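Local coordinates for phthiocerol synthesis polyketide synthase type I PpsC (Mycobacterium tuberculosis, PDB 7AHB), which probably selects extender units and loads them onto an acyl carrier protein, through the acyltransferase domain of this phthiocerol-building polyketide synthase, at residues T49-S54 with V129-V134; P204-I209 with T324-D329; A303-G308 with S328-A333; H312-I317 with D338-I343. All coordinates share one frame; numbering follows the deposited sequence.

Contact 1. Residues T49-S54 with V129-V134; sequences TVFVYS and VTPDAV
At the middle of the parallel sheet of the acyltransferase domain, strand 49-53 lies beside the start of strand 133-136, pairing V50 with A133 and F51 with V134. F51 N donates to A133 O at 3.1 Å. Just before this pair, D132 serves both backbone polar atoms of T49: D132 N reaches T49 O at 2.8 Å, and D132 OD2, through its anti lone pair, accepts T49 N at 2.7 Å. Chi1 of -54° sets the carboxylate beside D132's own backbone N, within reach of that second partner. A133 N adds a weak bond to T49 O. On the sheet face carrying F51 and V134, P131 lies over one face of the F51 ring, with P131 CB 3.9 Å from the ring centroid in a CH-pi contact, while V129 CG1 sits at the ring edge, 3.9 Å from F51 CE1. V134 CG1 meets the edge of the Y53 ring, whose OH is bonded to T121. The compact proline ring, turning a C-H of CB inward, suits the aromatic face, and small A133 suits the opposite side beside V50. Through D132, both T49 N and T49 O have partners where strand pairing begins, ahead of the probable nucleophile elbow at the end of strand 133-136.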
loop_
_atom_site.group_PDB
_atom_site.type_symbol
_atom_site.label_atom_id
_atom_site.label_comp_id
_atom_site.label_asym_id
_atom_site.label_seq_id
_atom_site.Cartn_x
_atom_site.Cartn_y
_atom_site.Cartn_z
ATOM N N THR A 49 -6.325 16.269 -3.549
ATOM C CA THR A 49 -5.746 15.054 -4.103
ATOM C C THR A 49 -5.142 14.206 -2.990
ATOM O O THR A 49 -4.370 14.713 -2.165
ATOM C CB THR A 49 -4.661 15.392 -5.137
ATOM O OG1 THR A 49 -5.257 16.016 -6.274
ATOM C CG2 THR A 49 -3.918 14.110 -5.582
ATOM N N VAL A 50 -5.446 12.910 -3.014
ATOM C CA VAL A 50 -4.931 11.947 -2.050
ATOM C C VAL A 50 -4.110 10.911 -2.802
ATOM O O VAL A 50 -4.588 10.345 -3.787
ATOM C CB VAL A 50 -6.078 11.267 -1.287
ATOM C CG1 VAL A 50 -5.540 10.240 -0.311
ATOM C CG2 VAL A 50 -6.932 12.332 -0.525
ATOM N N PHE A 51 -2.881 10.681 -2.354
ATOM C CA PHE A 51 -2.074 9.573 -2.863
ATOM C C PHE A 51 -2.259 8.373 -1.947
ATOM O O PHE A 51 -2.068 8.494 -0.733
ATOM C CB PHE A 51 -0.589 9.912 -2.897
ATOM C CG PHE A 51 -0.144 10.675 -4.118
ATOM C CD1 PHE A 51 -1.035 11.428 -4.862
ATOM C CD2 PHE A 51 1.189 10.657 -4.498
ATOM C CE1 PHE A 51 -0.604 12.146 -5.963
ATOM C CE2 PHE A 51 1.619 11.365 -5.607
ATOM C CZ PHE A 51 0.722 12.101 -6.340
ATOM N N VAL A 52 -2.579 7.213 -2.529
ATOM C CA VAL A 52 -2.851 5.988 -1.777
ATOM C C VAL A 52 -1.749 4.974 -2.072
ATOM O O VAL A 52 -1.550 4.583 -3.232
ATOM C CB VAL A 52 -4.226 5.408 -2.133
ATOM C CG1 VAL A 52 -4.422 4.059 -1.465
ATOM C CG2 VAL A 52 -5.348 6.402 -1.757
ATOM N N TYR A 53 -1.075 4.504 -1.017
ATOM C CA TYR A 53 0.050 3.577 -1.148
ATOM C C TYR A 53 -0.420 2.191 -0.723
ATOM O O TYR A 53 -0.773 1.972 0.444
ATOM C CB TYR A 53 1.241 4.064 -0.330
ATOM C CG TYR A 53 1.793 5.350 -0.902
ATOM C CD1 TYR A 53 1.267 6.578 -0.531
ATOM C CD2 TYR A 53 2.776 5.329 -1.862
ATOM C CE1 TYR A 53 1.750 7.752 -1.059
ATOM C CE2 TYR A 53 3.263 6.501 -2.414
ATOM C CZ TYR A 53 2.742 7.708 -2.006
ATOM O OH TYR A 53 3.214 8.875 -2.554
ATOM N N SER A 54 -0.456 1.269 -1.685
ATOM C CA SER A 54 -0.926 -0.078 -1.444
ATOM C C SER A 54 0.138 -0.888 -0.721
ATOM O O SER A 54 1.337 -0.607 -0.804
ATOM C CB SER A 54 -1.286 -0.758 -2.760
ATOM O OG SER A 54 -1.644 -2.098 -2.529
ATOM N N VAL A 129 1.774 16.872 -10.236
ATOM C CA VAL A 129 0.770 16.203 -9.412
ATOM C C VAL A 129 1.432 15.805 -8.094
ATOM O O VAL A 129 2.321 14.944 -8.057
ATOM C CB VAL A 129 0.166 14.980 -10.120
ATOM C CG1 VAL A 129 -0.824 14.280 -9.205
ATOM C CG2 VAL A 129 -0.485 15.379 -11.434
ATOM N N THR A 130 0.990 16.414 -6.999
ATOM C CA THR A 130 1.502 16.120 -5.668
ATOM C C THR A 130 0.323 15.934 -4.718
ATOM O O THR A 130 -0.767 16.488 -4.940
ATOM C CB THR A 130 2.428 17.239 -5.142
ATOM O OG1 THR A 130 1.671 18.437 -5.020
ATOM C CG2 THR A 130 3.609 17.483 -6.062
ATOM N N PRO A 131 0.499 15.178 -3.642
ATOM C CA PRO A 131 -0.643 14.906 -2.758
ATOM C C PRO A 131 -0.873 16.010 -1.736
ATOM O O PRO A 131 0.066 16.557 -1.159
ATOM C CB PRO A 131 -0.262 13.592 -2.062
ATOM C CG PRO A 131 1.267 13.634 -2.014
ATOM C CD PRO A 131 1.721 14.464 -3.231
ATOM N N ASP A 132 -2.144 16.309 -1.495
ATOM C CA ASP A 132 -2.521 17.133 -0.353
ATOM C C ASP A 132 -2.611 16.307 0.929
ATOM O O ASP A 132 -2.512 16.864 2.025
ATOM C CB ASP A 132 -3.868 17.811 -0.610
ATOM C CG ASP A 132 -3.896 18.589 -1.905
ATOM O OD1 ASP A 132 -3.110 19.544 -2.050
ATOM O OD2 ASP A 132 -4.701 18.230 -2.785
ATOM N N ALA A 133 -2.828 14.993 0.808
ATOM C CA ALA A 133 -2.892 14.066 1.928
ATOM C C ALA A 133 -2.498 12.705 1.376
ATOM O O ALA A 133 -2.614 12.450 0.169
ATOM C CB ALA A 133 -4.282 13.989 2.567
ATOM N N VAL A 134 -1.998 11.845 2.256
ATOM C CA VAL A 134 -1.609 10.499 1.845
ATOM C C VAL A 134 -2.285 9.475 2.754
ATOM O O VAL A 134 -2.567 9.731 3.931
ATOM C CB VAL A 134 -0.066 10.290 1.838
ATOM C CG1 VAL A 134 0.614 11.308 0.963
ATOM C CG2 VAL A 134 0.480 10.332 3.253
#

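Contact 2. Residues P204-I209 with T324-D329. With SCN (thiocyanate ion), chain N.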
loop_
_atom_site.group_PDB
_atom_site.type_symbol
_atom_site.label_atom_id
_atom_site.label_comp_id
_atom_site.label_asym_id
_atom_site.label_seq_id
_atom_site.Cartn_x
_atom_site.Cartn_y
_atom_site.Cartn_z
ATOM N N PRO A 204 -17.082 -0.862 2.509
ATOM C CA PRO A 204 -18.323 -1.320 3.161
ATOM C C PRO A 204 -18.760 -2.684 2.685
ATOM O O PRO A 204 -19.607 -3.310 3.339
ATOM C CB PRO A 204 -19.357 -0.244 2.792
ATOM C CG PRO A 204 -18.545 0.952 2.341
ATOM C CD PRO A 204 -17.278 0.375 1.725
ATOM N N ARG A 205 -18.206 -3.172 1.570
ATOM C CA ARG A 205 -18.676 -4.401 0.948
ATOM C C ARG A 205 -17.644 -5.512 0.883
ATOM O O ARG A 205 -18.016 -6.648 0.579
ATOM C CB ARG A 205 -19.165 -4.120 -0.482
ATOM C CG ARG A 205 -20.623 -3.727 -0.562
ATOM C CD ARG A 205 -20.930 -2.954 -1.856
ATOM N NE ARG A 205 -20.480 -1.556 -1.766
ATOM C CZ ARG A 205 -21.104 -0.611 -1.050
ATOM N NH1 ARG A 205 -20.628 0.637 -1.026
ATOM N NH2 ARG A 205 -22.199 -0.919 -0.337
ATOM N N GLN A 206 -16.380 -5.226 1.156
ATOM C CA GLN A 206 -15.317 -6.215 1.083
ATOM C C GLN A 206 -14.431 -6.143 2.315
ATOM O O GLN A 206 -14.136 -5.058 2.825
ATOM C CB GLN A 206 -14.453 -6.006 -0.163
ATOM C CG GLN A 206 -15.161 -6.356 -1.479
ATOM C CD GLN A 206 -14.229 -6.236 -2.675
ATOM O OE1 GLN A 206 -13.575 -5.207 -2.866
ATOM N NE2 GLN A 206 -14.156 -7.293 -3.476
ATOM N N THR A 207 -13.964 -7.306 2.756
ATOM C CA THR A 207 -13.129 -7.438 3.939
ATOM C C THR A 207 -12.085 -8.505 3.650
ATOM O O THR A 207 -12.364 -9.479 2.958
ATOM C CB THR A 207 -13.968 -7.842 5.178
ATOM O OG1 THR A 207 -15.089 -6.948 5.352
ATOM C CG2 THR A 207 -13.133 -7.847 6.415
ATOM N N VAL A 208 -10.896 -8.335 4.208
ATOM C CA VAL A 208 -9.804 -9.284 4.031
ATOM C C VAL A 208 -9.590 -10.002 5.351
ATOM O O VAL A 208 -9.529 -9.360 6.409
ATOM C CB VAL A 208 -8.504 -8.596 3.565
ATOM C CG1 VAL A 208 -7.388 -9.639 3.442
ATOM C CG2 VAL A 208 -8.725 -7.896 2.240
ATOM N N ILE A 209 -9.473 -11.329 5.285
ATOM C CA ILE A 209 -9.142 -12.154 6.432
ATOM C C ILE A 209 -7.709 -12.653 6.279
ATOM O O ILE A 209 -7.155 -12.765 5.172
ATOM C CB ILE A 209 -10.122 -13.332 6.605
ATOM C CG1 ILE A 209 -10.160 -14.196 5.341
ATOM C CG2 ILE A 209 -11.497 -12.820 6.971
ATOM C CD1 ILE A 209 -10.987 -15.526 5.520
ATOM N N THR A 324 -8.563 0.598 -6.426
ATOM C CA THR A 324 -9.417 1.656 -6.950
ATOM C C THR A 324 -10.892 1.273 -6.886
ATOM O O THR A 324 -11.744 2.143 -6.660
ATOM C CB THR A 324 -8.985 2.010 -8.375
ATOM O OG1 THR A 324 -8.911 0.830 -9.171
ATOM C CG2 THR A 324 -7.604 2.684 -8.365
ATOM N N HIS A 325 -11.218 -0.014 -7.043
ATOM C CA HIS A 325 -12.613 -0.422 -6.897
ATOM C C HIS A 325 -13.092 -0.290 -5.451
ATOM O O HIS A 325 -14.217 0.161 -5.202
ATOM C CB HIS A 325 -12.805 -1.861 -7.375
ATOM C CG HIS A 325 -14.173 -2.408 -7.096
ATOM N ND1 HIS A 325 -15.313 -1.921 -7.710
ATOM C CD2 HIS A 325 -14.591 -3.390 -6.259
ATOM C CE1 HIS A 325 -16.370 -2.586 -7.273
ATOM N NE2 HIS A 325 -15.960 -3.481 -6.389
ATOM N N SER A 326 -12.263 -0.697 -4.487
ATOM C CA SER A 326 -12.622 -0.537 -3.077
ATOM C C SER A 326 -12.741 0.932 -2.704
ATOM O O SER A 326 -13.631 1.317 -1.932
ATOM C CB SER A 326 -11.581 -1.218 -2.181
ATOM O OG SER A 326 -11.592 -2.620 -2.384
ATOM N N ILE A 327 -11.840 1.768 -3.227
ATOM C CA ILE A 327 -11.948 3.206 -2.998
ATOM C C ILE A 327 -13.300 3.712 -3.491
ATOM O O ILE A 327 -14.048 4.384 -2.770
ATOM C CB ILE A 327 -10.778 3.943 -3.683
ATOM C CG1 ILE A 327 -9.467 3.614 -2.969
ATOM C CG2 ILE A 327 -11.027 5.451 -3.692
ATOM C CD1 ILE A 327 -8.227 4.040 -3.713
ATOM N N SER A 328 -13.636 3.395 -4.736
ATOM C CA SER A 328 -14.908 3.855 -5.280
ATOM C C SER A 328 -16.085 3.317 -4.473
ATOM O O SER A 328 -17.060 4.041 -4.227
ATOM C CB SER A 328 -15.025 3.441 -6.742
ATOM O OG SER A 328 -14.073 4.149 -7.529
ATOM N N ASP A 329 -16.024 2.047 -4.054
ATOM C CA ASP A 329 -17.109 1.512 -3.236
ATOM C C ASP A 329 -17.298 2.335 -1.963
ATOM O O ASP A 329 -18.428 2.665 -1.587
ATOM C CB ASP A 329 -16.842 0.057 -2.881
ATOM C CG ASP A 329 -17.169 -0.888 -4.027
ATOM O OD1 ASP A 329 -17.785 -0.432 -5.027
ATOM O OD2 ASP A 329 -16.799 -2.076 -3.924
HETATM S S SCN N . -7.614 -4.789 0.466
HETATM C C SCN N . -8.699 -4.139 -0.831
HETATM N N SCN N . -9.373 -3.733 -1.650
HETATM O O HOH W 1 -14.959 -3.116 -2.349
#
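The loop entering strand 207-211 passes the flank of helix 324-334 at a distance, with P204 CA 7.1 Å from D329 CA and Q206 CA 7.5 Å from S326 CA, so side chains and water make the connection. R205 sends its chain, bent at chi3 (-78°), toward the helix until the edge of the guanidinium meets a main-chain carbonyl: R205 NH1 to D329 O is 3.0 Å, a weak bond at 134°. Its plane stands 84° to the D329 carboxylate, and R205 NE stays 4.3 Å from D329 OD2, too far for a salt bridge. Q206, extended beyond CG, brings its amide oxygen to a water that donates to Q206 OE1 at 2.6 Å and to D329 OD2 at 2.6 Å. S326 OG instead donates to the nitrogen of a thiocyanate, probably from the crystallisation liquor, at 2.6 Å; the sulfur of that ion touches V208 CG2. Short, hydroxyl-bearing S326 fits this buried position, its OG directed at the ion. The contact thus joins the small antiparallel-sheet part of the acyltransferase fold to the large part, and is polar and bridged by a water: two acceptors that could not bond directly are reconciled by one water giving both its protons.

Contact 3. Residues A303-G308 with S328-A333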
loop_
_atom_site.group_PDB
_atom_site.type_symbol
_atom_site.label_atom_id
_atom_site.label_comp_id
_atom_site.label_asym_id
_atom_site.label_seq_id
_atom_site.Cartn_x
_atom_site.Cartn_y
_atom_site.Cartn_z
ATOM N N ALA A 303 -10.281 5.199 6.484
ATOM C CA ALA A 303 -9.366 6.251 6.038
ATOM C C ALA A 303 -9.833 6.890 4.730
ATOM O O ALA A 303 -9.797 8.122 4.579
ATOM C CB ALA A 303 -7.951 5.680 5.877
ATOM N N ILE A 304 -10.298 6.080 3.780
ATOM C CA ILE A 304 -10.788 6.636 2.520
ATOM C C ILE A 304 -12.028 7.494 2.768
ATOM O O ILE A 304 -12.157 8.603 2.241
ATOM C CB ILE A 304 -11.069 5.513 1.504
ATOM C CG1 ILE A 304 -9.749 4.850 1.048
ATOM C CG2 ILE A 304 -11.848 6.057 0.312
ATOM C CD1 ILE A 304 -8.831 5.776 0.280
ATOM N N ALA A 305 -12.967 6.981 3.557
ATOM C CA ALA A 305 -14.170 7.741 3.882
ATOM C C ALA A 305 -13.809 9.101 4.472
ATOM O O ALA A 305 -14.343 10.138 4.062
ATOM C CB ALA A 305 -15.048 6.936 4.852
ATOM N N HIS A 306 -12.900 9.110 5.443
ATOM C CA HIS A 306 -12.472 10.368 6.046
ATOM C C HIS A 306 -11.928 11.314 4.987
ATOM O O HIS A 306 -12.264 12.503 4.970
ATOM C CB HIS A 306 -11.408 10.099 7.121
ATOM C CG HIS A 306 -11.229 11.229 8.094
ATOM N ND1 HIS A 306 -10.511 12.371 7.790
ATOM C CD2 HIS A 306 -11.684 11.397 9.358
ATOM C CE1 HIS A 306 -10.553 13.201 8.819
ATOM N NE2 HIS A 306 -11.263 12.637 9.780
ATOM N N ALA A 307 -11.108 10.785 4.083
ATOM C CA ALA A 307 -10.403 11.589 3.101
ATOM C C ALA A 307 -11.328 12.127 2.026
ATOM O O ALA A 307 -11.077 13.209 1.482
ATOM C CB ALA A 307 -9.290 10.751 2.438
ATOM N N GLY A 308 -12.380 11.392 1.691
ATOM C CA GLY A 308 -13.292 11.858 0.666
ATOM C C GLY A 308 -14.233 12.972 1.117
ATOM O O GLY A 308 -14.967 13.529 0.293
ATOM N N SER A 328 -13.636 3.395 -4.736
ATOM C CA SER A 328 -14.908 3.855 -5.280
ATOM C C SER A 328 -16.085 3.317 -4.473
ATOM O O SER A 328 -17.060 4.041 -4.227
ATOM C CB SER A 328 -15.025 3.441 -6.742
ATOM O OG SER A 328 -14.073 4.149 -7.529
ATOM N N ASP A 329 -16.024 2.047 -4.054
ATOM C CA ASP A 329 -17.109 1.512 -3.236
ATOM C C ASP A 329 -17.298 2.335 -1.963
ATOM O O ASP A 329 -18.428 2.665 -1.587
ATOM C CB ASP A 329 -16.842 0.057 -2.881
ATOM C CG ASP A 329 -17.169 -0.888 -4.027
ATOM O OD1 ASP A 329 -17.785 -0.432 -5.027
ATOM O OD2 ASP A 329 -16.799 -2.076 -3.924
ATOM N N THR A 330 -16.197 2.679 -1.288
ATOM C CA THR A 330 -16.294 3.474 -0.068
ATOM C C THR A 330 -16.866 4.852 -0.361
ATOM O O THR A 330 -17.789 5.310 0.315
ATOM C CB THR A 330 -14.922 3.586 0.585
ATOM O OG1 THR A 330 -14.585 2.324 1.149
ATOM C CG2 THR A 330 -14.906 4.659 1.669
ATOM N N LEU A 331 -16.330 5.525 -1.376
ATOM C CA LEU A 331 -16.781 6.882 -1.677
ATOM C C LEU A 331 -18.253 6.894 -2.064
ATOM O O LEU A 331 -18.997 7.818 -1.696
ATOM C CB LEU A 331 -15.925 7.480 -2.794
ATOM C CG LEU A 331 -14.459 7.691 -2.443
ATOM C CD1 LEU A 331 -13.668 8.127 -3.659
ATOM C CD2 LEU A 331 -14.313 8.727 -1.325
ATOM N N ARG A 332 -18.693 5.870 -2.807
ATOM C CA ARG A 332 -20.084 5.805 -3.245
ATOM C C ARG A 332 -21.038 5.681 -2.061
ATOM O O ARG A 332 -22.201 6.081 -2.160
ATOM C CB ARG A 332 -20.258 4.623 -4.200
ATOM C CG ARG A 332 -21.288 4.815 -5.285
ATOM C CD ARG A 332 -21.388 3.562 -6.182
ATOM N NE ARG A 332 -20.075 3.043 -6.519
ATOM C CZ ARG A 332 -19.511 3.130 -7.720
ATOM N NH1 ARG A 332 -20.161 3.706 -8.734
ATOM N NH2 ARG A 332 -18.297 2.619 -7.905
ATOM N N ALA A 333 -20.572 5.133 -0.940
ATOM C CA ALA A 333 -21.440 4.935 0.211
ATOM C C ALA A 333 -21.730 6.222 0.963
ATOM O O ALA A 333 -22.723 6.278 1.685
ATOM C CB ALA A 333 -20.813 3.923 1.177
#
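G308 N is held by two carbonyls of its own helix, I304 O at 2.9 Å and, weakly, A305 O, near the point where L331 of helix 324-334 comes to rest. The two helices are neighbours in the layer covering one face of the central parallel sheet, as in the alpha/beta-hydrolase-like large subdomain of acyltransferases. Their axes approach to 9.0 Å at a crossing angle of -54°, with no hydrogen bond between them, so the join rests on shape. T330 is the centre of it. With chi1 at -72°, its methyl stands anti to the backbone N and projects at the other helix, while OG1 turns back to a weak bond with S326 O. T330 CG2 lies 3.6 Å from I304 CG2 and also 3.6 Å from A305 N, resting against the backbone itself; A305 offers just a methyl at this point, its CB 3.9 Å from T330 CG2. A small beta-branched residue therefore suits the place, showing carbon to the neighbouring helix and keeping its hydroxyl for its own. I304 divides its work: the CG2 branch meets T330 and L331, whereas the CG1 branch leads off toward V52 of the sheet. Beneath, F314 of strand 313-316 is touched by I304, A307 and L331 alike. In L331, chi2 of 173° extends CD1 and leaves CD2, the other branch, to rest against the helix where a glycine presents no side chain: L331 CD2 is 3.8 Å from G308 CA and 4.0 Å from I304 CG2.

Contact 4. Residues H312-I317 with D338-I343; sequences HTFIEI and DNYLSI
F314 and I343 belong to the close-fitting part of this contact, a parallel ladder of four backbone bonds. H312 O accepts L341 N, and F314 N reaches L341 O at 2.9 Å in a straight line (179°). F314 O then takes I343 N at 3.0 Å, and E316 N closes the series on I343 O at 2.8 Å. F314 and S342 share the sheet face turned to helix 324-334, S342 touching I327 and S328. The two strands and that helix form a beta-alpha-beta unit, and the extended E316, just before the crossover, points its carboxylate forward to S318 and to the backbone N atoms of L322 and L323. On the other face, aliphatic pairs lie side by side: I315 CG1 is 4.0 Å from I343 CG1. A chi1 of 59° places I343 CG1 between its backbone N and carbonyl carbon, leaning toward I315. Packing is looser beside partly exposed L341, whose CD2 meets T313 CG2 at 4.2 Å. The beginning of the ladder is also partly exposed but closely packed, by two rings from the preceding loops. The H312 imidazole lies obliquely over the Y340 ring, planes 34° apart and centroids 4.4 Å apart, with H312 CD2 over one face of the phenol. Each ring also has a polar partner outside the two segments: H312 ND1 bonds to G47 O, and Y340 OH bonds to G308 O.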
loop_
_atom_site.group_PDB
_atom_site.type_symbol
_atom_site.label_atom_id
_atom_site.label_comp_id
_atom_site.label_asym_id
_atom_site.label_seq_id
_atom_site.Cartn_x
_atom_site.Cartn_y
_atom_site.Cartn_z
ATOM N N HIS A 312 -11.182 14.966 -3.569
ATOM C CA HIS A 312 -11.971 14.365 -4.626
ATOM C C HIS A 312 -11.178 13.547 -5.624
ATOM O O HIS A 312 -11.790 12.789 -6.384
ATOM C CB HIS A 312 -12.738 15.453 -5.383
ATOM C CG HIS A 312 -13.801 16.097 -4.561
ATOM N ND1 HIS A 312 -13.520 17.042 -3.599
ATOM C CD2 HIS A 312 -15.140 15.908 -4.529
ATOM C CE1 HIS A 312 -14.645 17.421 -3.017
ATOM N NE2 HIS A 312 -15.641 16.744 -3.560
ATOM N N THR A 313 -9.853 13.657 -5.645
ATOM C CA THR A 313 -9.032 12.845 -6.537
ATOM C C THR A 313 -8.184 11.897 -5.708
ATOM O O THR A 313 -7.398 12.345 -4.868
ATOM C CB THR A 313 -8.150 13.712 -7.434
ATOM O OG1 THR A 313 -8.988 14.511 -8.277
ATOM C CG2 THR A 313 -7.241 12.835 -8.296
ATOM N N PHE A 314 -8.356 10.598 -5.945
ATOM C CA PHE A 314 -7.574 9.549 -5.311
ATOM C C PHE A 314 -6.726 8.860 -6.374
ATOM O O PHE A 314 -7.253 8.410 -7.394
ATOM C CB PHE A 314 -8.492 8.544 -4.619
ATOM C CG PHE A 314 -9.199 9.113 -3.414
ATOM C CD1 PHE A 314 -10.244 10.001 -3.568
ATOM C CD2 PHE A 314 -8.802 8.769 -2.137
ATOM C CE1 PHE A 314 -10.887 10.534 -2.468
ATOM C CE2 PHE A 314 -9.445 9.302 -1.037
ATOM C CZ PHE A 314 -10.495 10.186 -1.216
ATOM N N ILE A 315 -5.423 8.787 -6.133
ATOM C CA ILE A 315 -4.468 8.190 -7.069
ATOM C C ILE A 315 -3.742 7.077 -6.327
ATOM O O ILE A 315 -2.979 7.345 -5.385
ATOM C CB ILE A 315 -3.465 9.219 -7.608
ATOM C CG1 ILE A 315 -4.202 10.357 -8.277
ATOM C CG2 ILE A 315 -2.467 8.557 -8.603
ATOM C CD1 ILE A 315 -3.313 11.515 -8.691
ATOM N N GLU A 316 -3.947 5.837 -6.760
ATOM C CA GLU A 316 -3.207 4.715 -6.201
ATOM C C GLU A 316 -1.805 4.701 -6.809
ATOM O O GLU A 316 -1.647 4.674 -8.039
ATOM C CB GLU A 316 -3.928 3.395 -6.460
ATOM C CG GLU A 316 -3.171 2.200 -5.939
ATOM C CD GLU A 316 -3.890 0.891 -6.246
ATOM O OE1 GLU A 316 -5.138 0.944 -6.412
ATOM O OE2 GLU A 316 -3.209 -0.171 -6.345
ATOM N N ILE A 317 -0.795 4.709 -5.945
ATOM C CA ILE A 317 0.594 4.776 -6.362
ATOM C C ILE A 317 1.127 3.344 -6.363
ATOM O O ILE A 317 1.684 2.877 -5.360
ATOM C CB ILE A 317 1.416 5.674 -5.428
ATOM C CG1 ILE A 317 0.776 7.052 -5.317
ATOM C CG2 ILE A 317 2.866 5.792 -5.964
ATOM C CD1 ILE A 317 0.734 7.843 -6.600
ATOM N N ASP A 338 -19.922 11.211 -8.852
ATOM C CA ASP A 338 -19.759 11.986 -10.074
ATOM C C ASP A 338 -18.756 13.116 -9.905
ATOM O O ASP A 338 -18.210 13.602 -10.898
ATOM C CB ASP A 338 -21.091 12.577 -10.528
ATOM C CG ASP A 338 -21.991 11.550 -11.185
ATOM O OD1 ASP A 338 -21.544 10.392 -11.364
ATOM O OD2 ASP A 338 -23.144 11.911 -11.517
ATOM N N ASN A 339 -18.518 13.562 -8.676
ATOM C CA ASN A 339 -17.554 14.612 -8.396
ATOM C C ASN A 339 -16.203 14.059 -7.982
ATOM O O ASN A 339 -15.356 14.826 -7.517
ATOM C CB ASN A 339 -18.095 15.546 -7.307
ATOM C CG ASN A 339 -19.343 16.272 -7.747
ATOM O OD1 ASN A 339 -19.508 16.581 -8.929
ATOM N ND2 ASN A 339 -20.247 16.525 -6.807
ATOM N N TYR A 340 -15.983 12.752 -8.145
ATOM C CA TYR A 340 -14.769 12.102 -7.683
ATOM C C TYR A 340 -14.075 11.357 -8.817
ATOM O O TYR A 340 -14.671 11.047 -9.847
ATOM C CB TYR A 340 -15.064 11.116 -6.541
ATOM C CG TYR A 340 -15.454 11.794 -5.242
ATOM C CD1 TYR A 340 -16.719 12.343 -5.077
ATOM C CD2 TYR A 340 -14.558 11.880 -4.179
ATOM C CE1 TYR A 340 -17.077 12.950 -3.902
ATOM C CE2 TYR A 340 -14.912 12.492 -2.985
ATOM C CZ TYR A 340 -16.172 13.026 -2.857
ATOM O OH TYR A 340 -16.538 13.648 -1.683
ATOM N N LEU A 341 -12.803 11.047 -8.583
ATOM C CA LEU A 341 -11.938 10.377 -9.543
ATOM C C LEU A 341 -11.070 9.426 -8.740
ATOM O O LEU A 341 -10.406 9.851 -7.789
ATOM C CB LEU A 341 -11.087 11.393 -10.303
ATOM C CG LEU A 341 -10.218 10.904 -11.464
ATOM C CD1 LEU A 341 -11.083 10.489 -12.636
ATOM C CD2 LEU A 341 -9.229 12.000 -11.852
ATOM N N SER A 342 -11.096 8.144 -9.093
ATOM C CA SER A 342 -10.253 7.137 -8.454
ATOM C C SER A 342 -9.473 6.410 -9.539
ATOM O O SER A 342 -10.055 5.637 -10.307
ATOM C CB SER A 342 -11.081 6.149 -7.639
ATOM O OG SER A 342 -10.248 5.195 -6.994
ATOM N N ILE A 343 -8.159 6.641 -9.588
ATOM C CA ILE A 343 -7.315 6.126 -10.661
ATOM C C ILE A 343 -6.028 5.545 -10.091
ATOM O O ILE A 343 -5.675 5.750 -8.931
ATOM C CB ILE A 343 -6.973 7.207 -11.711
ATOM C CG1 ILE A 343 -6.255 8.388 -11.068
ATOM C CG2 ILE A 343 -8.229 7.690 -12.416
ATOM C CD1 ILE A 343 -5.380 9.170 -12.058
#

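Contacts 1 and 4 lie in one sheet, their centres 10 Å apart, and strands 49-53 and 313-316 join them directly: V50 N to T313 O and V52 O to I317 N are both 2.8 Å, probable hydrogen bonds. Contact 3 covers this sheet from one side, with I304 CD1 4.1 Å from V52 CG2. Contacts 2 and 3 share S328 and D329, so helix 324-334 links the sheet layer to the smaller subdomain. Between the two subdomains, the thiocyanate of contact 2, probably from the crystallisation liquor, is bonded by S326 OG and touches V208. Contact 1 borders the probable nucleophile elbow, since Y53 touches residues of the GxSxG pattern containing S138.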